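Local coordinates for putative polysaccharide biosynthesis protein with aminopeptidase-like domain (Clostridium acetobutylicum, PDB 3K9T) that binds one zinc ion per subunit and probably takes part in the biosynthesis of modified polysaccharides, with no peptidase activity expected despite its aminopeptidase-like domain, at residues V38-M42 against S166-G170; P68-I73 against V96-S100; L203-I207 against S342-Y346. All blocks are in the same frame, centred on the assembly; numbering follows the deposited sequence.

Contact 1. Residues V38-M42 against S166-G170; sequences VRKTM and SLTYG
Val38 and Met42, one turn apart on helix 36-45, face Thr168 and Gly170 of strand 166-174, with the axes of the two segments 8.9 Å apart at closest approach and running in nearly the same direction, 22° apart. This is helix-on-sheet packing in the aminopeptidase-like domain. The strand lies next to the edge strand 52-57 in the mixed eight-stranded sheet.

Thr168 sits at the middle of the contact. Its OG1 faces Arg39, while CB and CG2 face Val38 and Met42. The side chains of Thr168 and Met42 reach toward each other, with Thr168 CG2 4.0 Å from Met42 CG. Thr168 CB lies 3.9 Å from Val38 CG1, where the two side chains pass alongside, pointing opposite ways. The 3.4 Å approach of Arg39 NE to Thr168 OG1 has a poor angle and is not a hydrogen bond. That hydroxyl is bonded to Glu55 instead.

The Arg39 chain is extended from CG to NE, which carries the guanidinium out to the start of the strand. There Arg39 NH2 comes within 3.3 Å of Ser166 O. The charge is answered from outside the two segments, by salt bridges to Glu55 and Glu70. Glu55 also bonds Ser166 OG, so one carboxylate serves both segments.

At the other end the contact is apolar. In selenomethionine Met42 the bend at the second torsion (chi2 -59°) lays SE and CE against the strand backbone at Gly170. Its terminal methyl CE ends 3.6 Å from Gly170 N.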
loop_
_atom_site.group_PDB
_atom_site.type_symbol
_atom_site.label_atom_id
_atom_site.label_comp_id
_atom_site.label_asym_id
_atom_site.label_seq_id
_atom_site.Cartn_x
_atom_site.Cartn_y
_atom_site.Cartn_z
ATOM N N VAL A 38 37.151 -23.448 -19.903
ATOM C CA VAL A 38 36.433 -22.236 -20.261
ATOM C C VAL A 38 36.696 -21.960 -21.728
ATOM O O VAL A 38 35.760 -21.618 -22.477
ATOM C CB VAL A 38 36.849 -21.019 -19.429
ATOM C CG1 VAL A 38 35.978 -19.806 -19.825
ATOM C CG2 VAL A 38 36.785 -21.315 -17.893
ATOM N N ARG A 39 37.955 -22.132 -22.162
ATOM C CA ARG A 39 38.289 -21.897 -23.578
ATOM C C ARG A 39 37.572 -22.854 -24.517
ATOM O O ARG A 39 37.064 -22.421 -25.558
ATOM C CB ARG A 39 39.790 -21.892 -23.812
ATOM C CG ARG A 39 40.445 -20.704 -23.131
ATOM C CD ARG A 39 41.948 -20.751 -23.152
ATOM N NE ARG A 39 42.501 -19.692 -22.299
ATOM C CZ ARG A 39 43.204 -19.892 -21.184
ATOM N NH1 ARG A 39 43.488 -21.106 -20.774
ATOM N NH2 ARG A 39 43.646 -18.868 -20.479
ATOM N N LYS A 40 37.457 -24.135 -24.133
ATOM C CA LYS A 40 36.746 -25.105 -24.982
ATOM C C LYS A 40 35.278 -24.719 -25.063
ATOM O O LYS A 40 34.616 -24.917 -26.081
ATOM C CB LYS A 40 36.973 -26.541 -24.483
ATOM C CG LYS A 40 36.695 -27.621 -25.506
ATOM N N THR A 41 34.774 -24.114 -23.988
ATOM C CA THR A 41 33.383 -23.699 -23.901
ATOM C C THR A 41 33.103 -22.496 -24.812
ATOM O O THR A 41 32.071 -22.452 -25.466
ATOM C CB THR A 41 32.983 -23.421 -22.415
ATOM O OG1 THR A 41 33.109 -24.631 -21.692
ATOM C CG2 THR A 41 31.542 -22.912 -22.263
HETATM N N MSE A 42 34.034 -21.541 -24.841
HETATM C CA MSE A 42 33.965 -20.406 -25.748
HETATM C C MSE A 42 34.078 -20.874 -27.208
HETATM O O MSE A 42 33.466 -20.269 -28.112
HETATM C CB MSE A 42 35.078 -19.413 -25.452
HETATM C CG MSE A 42 35.026 -18.820 -24.050
HETATM SE SE MSE A 42 33.381 -17.836 -23.592
HETATM C CE MSE A 42 33.747 -17.521 -21.658
ATOM N N SER A 166 45.903 -16.545 -17.456
ATOM C CA SER A 166 44.898 -15.533 -17.659
ATOM C C SER A 166 43.480 -16.049 -17.517
ATOM O O SER A 166 43.207 -17.254 -17.671
ATOM C CB SER A 166 45.074 -14.896 -19.030
ATOM O OG SER A 166 44.995 -15.887 -20.018
ATOM N N LEU A 167 42.588 -15.094 -17.234
ATOM C CA LEU A 167 41.172 -15.341 -17.028
ATOM C C LEU A 167 40.413 -15.006 -18.309
ATOM O O LEU A 167 40.502 -13.881 -18.813
ATOM C CB LEU A 167 40.644 -14.485 -15.855
ATOM C CG LEU A 167 39.146 -14.547 -15.501
ATOM C CD1 LEU A 167 38.935 -14.394 -13.999
ATOM C CD2 LEU A 167 38.376 -13.529 -16.255
ATOM N N THR A 168 39.679 -15.998 -18.810
ATOM C CA THR A 168 38.903 -15.874 -20.037
ATOM C C THR A 168 37.504 -15.350 -19.787
ATOM O O THR A 168 36.828 -15.828 -18.861
ATOM C CB THR A 168 38.725 -17.247 -20.730
ATOM O OG1 THR A 168 39.999 -17.905 -20.816
ATOM C CG2 THR A 168 38.103 -17.057 -22.148
ATOM N N TYR A 169 37.095 -14.357 -20.577
ATOM C CA TYR A 169 35.668 -14.020 -20.677
ATOM C C TYR A 169 35.305 -13.724 -22.125
ATOM O O TYR A 169 36.147 -13.258 -22.895
ATOM C CB TYR A 169 35.199 -12.907 -19.723
ATOM C CG TYR A 169 35.646 -11.491 -20.028
ATOM C CD1 TYR A 169 34.949 -10.703 -20.897
ATOM C CD2 TYR A 169 36.713 -10.937 -19.392
ATOM C CE1 TYR A 169 35.310 -9.429 -21.135
ATOM C CE2 TYR A 169 37.089 -9.639 -19.629
ATOM C CZ TYR A 169 36.390 -8.893 -20.495
ATOM O OH TYR A 169 36.795 -7.598 -20.758
ATOM N N GLY A 170 34.063 -14.034 -22.487
ATOM C CA GLY A 170 33.553 -13.792 -23.836
ATOM C C GLY A 170 32.457 -12.731 -23.879
ATOM O O GLY A 170 31.692 -12.569 -22.937
#

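Contact 2. Residues P68-I73 against V96-S100; sequences PKEWNI and VMSYS
Trp71 lies flat on the backbone of Tyr99, and this is the tight part of the contact. Tyr99 CA stands 3.3 Å from the centroid of the five-membered ring, almost on the ring normal. Tyr99 N lies over the same face. Trp71 CB in turn sits over a face of the Tyr99 ring, 3.5 Å from its centroid. The two rings form an offset stack with planes 27° apart.

Hydrogen bonds hold both rings. Tyr99 OH donates to Lys69 O at 2.6 Å, almost in line with the carbonyl bond, and is also bonded to Thr34. Trp71 NE1 donates to Ser100 O at 3.0 Å, from above the carbonyl plane.

Residues Met97 to Ser100 form a type II beta turn. Tyr99 takes its third position with positive phi (77°). Ser100 OG reinforces the turn by donating to Met97 O at 2.7 Å. The turn packs against strand 70-79 of the antiparallel sheet in the insert domain.

The margins are looser. Ile73 CD1 meets Val96 CG1 tip to tip at 3.8 Å, and Ile73 is partly exposed. On the solvent side, Lys69 is held by its carbonyl, but its exposed side chain leads away from the turn, toward a long, weak ion pair with Asp164.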
loop_
_atom_site.group_PDB
_atom_site.type_symbol
_atom_site.label_atom_id
_atom_site.label_comp_id
_atom_site.label_asym_id
_atom_site.label_seq_id
_atom_site.Cartn_x
_atom_site.Cartn_y
_atom_site.Cartn_z
ATOM N N PRO A 68 42.926 -14.167 -10.306
ATOM C CA PRO A 68 43.690 -15.334 -9.797
ATOM C C PRO A 68 44.653 -16.002 -10.787
ATOM O O PRO A 68 44.673 -15.677 -11.965
ATOM C CB PRO A 68 42.595 -16.346 -9.454
ATOM C CG PRO A 68 41.453 -16.023 -10.403
ATOM C CD PRO A 68 41.516 -14.496 -10.596
ATOM N N LYS A 69 45.439 -16.939 -10.272
ATOM C CA LYS A 69 46.223 -17.834 -11.104
ATOM C C LYS A 69 45.277 -18.686 -11.931
ATOM O O LYS A 69 44.103 -18.880 -11.587
ATOM C CB LYS A 69 47.120 -18.749 -10.273
ATOM C CG LYS A 69 48.246 -17.991 -9.588
ATOM C CD LYS A 69 49.308 -18.870 -8.926
ATOM C CE LYS A 69 50.375 -17.980 -8.288
ATOM N NZ LYS A 69 51.747 -18.320 -8.746
ATOM N N GLU A 70 45.803 -19.183 -13.043
ATOM C CA GLU A 70 45.032 -20.013 -13.918
ATOM C C GLU A 70 45.179 -21.453 -13.478
ATOM O O GLU A 70 46.289 -21.906 -13.173
ATOM C CB GLU A 70 45.501 -19.830 -15.371
ATOM C CG GLU A 70 44.778 -20.760 -16.328
ATOM C CD GLU A 70 45.133 -20.547 -17.772
ATOM O OE1 GLU A 70 45.524 -19.417 -18.176
ATOM O OE2 GLU A 70 44.977 -21.535 -18.514
ATOM N N TRP A 71 44.060 -22.171 -13.488
ATOM C CA TRP A 71 44.007 -23.583 -13.087
ATOM C C TRP A 71 43.652 -24.455 -14.282
ATOM O O TRP A 71 42.782 -24.087 -15.099
ATOM C CB TRP A 71 42.955 -23.788 -11.985
ATOM C CG TRP A 71 42.880 -25.177 -11.434
ATOM C CD1 TRP A 71 43.835 -25.809 -10.687
ATOM C CD2 TRP A 71 41.808 -26.111 -11.580
ATOM N NE1 TRP A 71 43.422 -27.076 -10.359
ATOM C CE2 TRP A 71 42.179 -27.285 -10.894
ATOM C CE3 TRP A 71 40.564 -26.071 -12.217
ATOM C CZ2 TRP A 71 41.352 -28.408 -10.830
ATOM C CZ3 TRP A 71 39.732 -27.185 -12.136
ATOM C CH2 TRP A 71 40.129 -28.334 -11.445
ATOM N N ASN A 72 44.314 -25.613 -14.366
ATOM C CA ASN A 72 44.041 -26.607 -15.405
ATOM C C ASN A 72 44.153 -28.013 -14.857
ATOM O O ASN A 72 44.827 -28.214 -13.855
ATOM C CB ASN A 72 44.977 -26.425 -16.580
ATOM C CG ASN A 72 44.528 -25.306 -17.476
ATOM O OD1 ASN A 72 43.514 -25.435 -18.191
ATOM N ND2 ASN A 72 45.246 -24.178 -17.425
ATOM N N ILE A 73 43.504 -28.981 -15.504
ATOM C CA ILE A 73 43.531 -30.349 -15.003
ATOM C C ILE A 73 43.488 -31.326 -16.165
ATOM O O ILE A 73 42.683 -31.162 -17.066
ATOM C CB ILE A 73 42.374 -30.586 -13.958
ATOM C CG1 ILE A 73 42.396 -32.009 -13.371
ATOM C CG2 ILE A 73 41.000 -30.276 -14.559
ATOM C CD1 ILE A 73 41.734 -32.118 -11.975
ATOM N N VAL A 96 36.587 -33.910 -8.464
ATOM C CA VAL A 96 37.731 -33.112 -8.020
ATOM C C VAL A 96 37.267 -31.727 -7.601
ATOM O O VAL A 96 36.462 -31.101 -8.289
ATOM C CB VAL A 96 38.829 -32.948 -9.115
ATOM C CG1 VAL A 96 39.938 -32.002 -8.633
ATOM C CG2 VAL A 96 39.435 -34.276 -9.453
HETATM N N MSE A 97 37.787 -31.271 -6.462
HETATM C CA MSE A 97 37.523 -29.938 -5.944
HETATM C C MSE A 97 38.208 -28.925 -6.879
HETATM O O MSE A 97 39.408 -29.016 -7.148
HETATM C CB MSE A 97 38.039 -29.840 -4.514
HETATM C CG MSE A 97 37.855 -28.473 -3.839
HETATM SE SE MSE A 97 38.895 -28.397 -2.194
HETATM C CE MSE A 97 37.731 -29.539 -1.113
ATOM N N SER A 98 37.429 -27.976 -7.395
ATOM C CA SER A 98 37.930 -27.050 -8.398
ATOM C C SER A 98 39.062 -26.247 -7.783
ATOM O O SER A 98 38.951 -25.797 -6.654
ATOM C CB SER A 98 36.819 -26.128 -8.902
ATOM O OG SER A 98 37.177 -25.484 -10.113
ATOM N N TYR A 99 40.123 -26.069 -8.560
ATOM C CA TYR A 99 41.353 -25.397 -8.156
ATOM C C TYR A 99 42.244 -26.283 -7.281
ATOM O O TYR A 99 43.156 -25.770 -6.630
ATOM C CB TYR A 99 41.109 -23.989 -7.548
ATOM C CG TYR A 99 41.257 -22.853 -8.555
ATOM C CD1 TYR A 99 40.456 -22.802 -9.700
ATOM C CD2 TYR A 99 42.195 -21.844 -8.379
ATOM C CE1 TYR A 99 40.573 -21.772 -10.630
ATOM C CE2 TYR A 99 42.336 -20.801 -9.342
ATOM C CZ TYR A 99 41.525 -20.780 -10.463
ATOM O OH TYR A 99 41.618 -19.763 -11.405
ATOM N N SER A 100 42.029 -27.602 -7.304
ATOM C CA SER A 100 42.869 -28.514 -6.518
ATOM C C SER A 100 44.342 -28.418 -6.927
ATOM O O SER A 100 44.691 -28.561 -8.103
ATOM C CB SER A 100 42.417 -29.990 -6.624
ATOM O OG SER A 100 41.323 -30.292 -5.758
#

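Contact 3. Residues L203-I207 against S342-Y346; sequences LITFI and SYKTY
Leu203 and Ile207 of helix 194-211 pack against Tyr343 and Tyr346 of helix 336-355. Apolar contacts do most of the work, and all the touching residues are buried. Leu203 divides its two methyls between the tyrosines. CG is anti to the backbone N (chi1 169°), and from there CD1 reaches the other helix at Tyr343, 3.5 Å from its CA. This methyl lies near the plane of the Tyr343 ring, at its edge. Ile207 stands one turn further on. Its CD1 touches Tyr346 CB at 3.5 Å, and the two side chains are roughly perpendicular. Ile204 CD1 adds a more distant contact, 4.5 Å from Tyr346 CE2.

One CH-pi interaction is present. Leu203 CD2 lies over a face of the Tyr346 ring, 3.8 Å from the centroid and 23° off the normal. It is shifted toward the CD1-CE1 side of the ring. The phenol end of Tyr346 is fixed outside the two segments, by a hydrogen bond to Leu314 O on strand 311-315.

The polar link is made by water. A buried backbone oxygen, Phe206 O, accepts a hydrogen bond from the water at 2.7 Å. The same water is hydrogen-bonded to Tyr343 OH at 2.9 Å. Phe206 O also lies in the plane of the Tyr343 ring, at its CE1 edge. The ring of Phe206 leads away from Tyr343 and packs on helix 12-26.

The segment axes are 10.3 Å apart at closest approach and cross at -47°. Ile204 and Ile207 also touch Phe222 of strand 219-225 of the sheet. Two helices crossing at this angle on the mixed eight-stranded sheet are consistent with the alpha/beta fold of zinc-aminopeptidase-like domains.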
loop_
_atom_site.group_PDB
_atom_site.type_symbol
_atom_site.label_atom_id
_atom_site.label_comp_id
_atom_site.label_asym_id
_atom_site.label_seq_id
_atom_site.Cartn_x
_atom_site.Cartn_y
_atom_site.Cartn_z
ATOM N N LEU A 203 21.021 -20.831 -23.028
ATOM C CA LEU A 203 19.879 -19.933 -23.302
ATOM C C LEU A 203 20.308 -18.608 -23.926
ATOM O O LEU A 203 19.782 -18.192 -24.938
ATOM C CB LEU A 203 19.035 -19.685 -22.042
ATOM C CG LEU A 203 17.985 -18.567 -22.133
ATOM C CD1 LEU A 203 16.919 -19.066 -23.006
ATOM C CD2 LEU A 203 17.405 -18.118 -20.784
ATOM N N ILE A 204 21.232 -17.930 -23.273
ATOM C CA ILE A 204 21.721 -16.627 -23.700
ATOM C C ILE A 204 22.326 -16.777 -25.108
ATOM O O ILE A 204 22.148 -15.902 -25.947
ATOM C CB ILE A 204 22.722 -16.105 -22.606
ATOM C CG1 ILE A 204 21.945 -15.692 -21.356
ATOM C CG2 ILE A 204 23.529 -14.988 -22.997
ATOM C CD1 ILE A 204 20.907 -14.746 -21.612
ATOM N N THR A 205 22.966 -17.916 -25.391
ATOM C CA THR A 205 23.517 -18.154 -26.717
ATOM C C THR A 205 22.413 -18.071 -27.777
ATOM O O THR A 205 22.535 -17.329 -28.773
ATOM C CB THR A 205 24.306 -19.460 -26.773
ATOM O OG1 THR A 205 25.439 -19.309 -25.908
ATOM C CG2 THR A 205 24.801 -19.773 -28.220
ATOM N N PHE A 206 21.312 -18.764 -27.518
ATOM C CA PHE A 206 20.188 -18.766 -28.442
ATOM C C PHE A 206 19.391 -17.455 -28.495
ATOM O O PHE A 206 18.836 -17.122 -29.525
ATOM C CB PHE A 206 19.309 -20.002 -28.228
ATOM C CG PHE A 206 19.850 -21.219 -28.933
ATOM C CD1 PHE A 206 20.910 -21.932 -28.401
ATOM C CD2 PHE A 206 19.349 -21.599 -30.164
ATOM C CE1 PHE A 206 21.437 -23.025 -29.065
ATOM C CE2 PHE A 206 19.862 -22.694 -30.832
ATOM C CZ PHE A 206 20.898 -23.419 -30.281
ATOM N N ILE A 207 19.354 -16.707 -27.403
ATOM C CA ILE A 207 18.736 -15.398 -27.440
ATOM C C ILE A 207 19.580 -14.533 -28.363
ATOM O O ILE A 207 19.035 -13.931 -29.263
ATOM C CB ILE A 207 18.589 -14.756 -26.058
ATOM C CG1 ILE A 207 17.526 -15.531 -25.277
ATOM C CG2 ILE A 207 18.186 -13.257 -26.193
ATOM C CD1 ILE A 207 17.667 -15.350 -23.812
ATOM N N SER A 342 11.519 -20.895 -20.925
ATOM C CA SER A 342 12.420 -19.817 -20.508
ATOM C C SER A 342 12.863 -18.953 -21.714
ATOM O O SER A 342 12.928 -17.751 -21.634
ATOM C CB SER A 342 13.627 -20.399 -19.798
ATOM O OG SER A 342 13.232 -21.110 -18.634
ATOM N N TYR A 343 13.141 -19.581 -22.843
ATOM C CA TYR A 343 13.576 -18.852 -24.030
ATOM C C TYR A 343 12.459 -17.965 -24.582
ATOM O O TYR A 343 12.678 -16.807 -24.892
ATOM C CB TYR A 343 14.041 -19.875 -25.038
ATOM C CG TYR A 343 14.151 -19.459 -26.479
ATOM C CD1 TYR A 343 15.295 -18.841 -26.961
ATOM C CD2 TYR A 343 13.149 -19.786 -27.387
ATOM C CE1 TYR A 343 15.421 -18.514 -28.288
ATOM C CE2 TYR A 343 13.267 -19.448 -28.734
ATOM C CZ TYR A 343 14.409 -18.824 -29.172
ATOM O OH TYR A 343 14.549 -18.507 -30.494
ATOM N N LYS A 344 11.271 -18.538 -24.702
ATOM C CA LYS A 344 10.063 -17.815 -25.092
ATOM C C LYS A 344 9.840 -16.595 -24.166
ATOM O O LYS A 344 9.537 -15.475 -24.621
ATOM C CB LYS A 344 8.882 -18.815 -25.061
ATOM C CG LYS A 344 7.476 -18.257 -25.198
ATOM C CD LYS A 344 6.506 -19.327 -25.750
ATOM C CE LYS A 344 5.826 -20.167 -24.683
ATOM N NZ LYS A 344 4.725 -19.415 -24.049
ATOM N N THR A 345 10.035 -16.786 -22.868
ATOM C CA THR A 345 9.768 -15.705 -21.910
ATOM C C THR A 345 10.784 -14.557 -22.069
ATOM O O THR A 345 10.433 -13.367 -22.060
ATOM C CB THR A 345 9.691 -16.213 -20.474
ATOM O OG1 THR A 345 8.725 -17.299 -20.365
ATOM C CG2 THR A 345 9.324 -15.061 -19.555
ATOM N N TYR A 346 12.041 -14.925 -22.219
ATOM C CA TYR A 346 13.085 -13.952 -22.453
ATOM C C TYR A 346 12.779 -13.189 -23.731
ATOM O O TYR A 346 12.910 -11.966 -23.761
ATOM C CB TYR A 346 14.498 -14.608 -22.499
ATOM C CG TYR A 346 15.220 -14.669 -21.152
ATOM C CD1 TYR A 346 14.887 -15.612 -20.189
ATOM C CD2 TYR A 346 16.272 -13.801 -20.863
ATOM C CE1 TYR A 346 15.574 -15.666 -18.971
ATOM C CE2 TYR A 346 16.960 -13.845 -19.654
ATOM C CZ TYR A 346 16.604 -14.763 -18.705
ATOM O OH TYR A 346 17.289 -14.813 -17.497
HETATM O O HOH W 1 17.348 -18.577 -31.213
#

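Overall arrangement
All three contacts are largely buried. Contact 3 lies nearest the centre of the chain and contact 2 furthest out, with an exposed lysine at its margin. Contacts 1 and 3 belong to the aminopeptidase-like domain: contact 1 sets a helix on the central sheet, contact 3 a helix on a helix. Contact 2 is inside the insert and is nested within the loop closed by contact 1. These two touch through Glu70, which forms a salt bridge with Arg39 and probably accepts a hydrogen bond from Ser166 N. Contact 3 touches neither. Chemistry follows place: charge at one end of contact 1, aromatic stacking with direct hydrogen bonds in contact 2, and aliphatic-aromatic packing with one bridging water in contact 3.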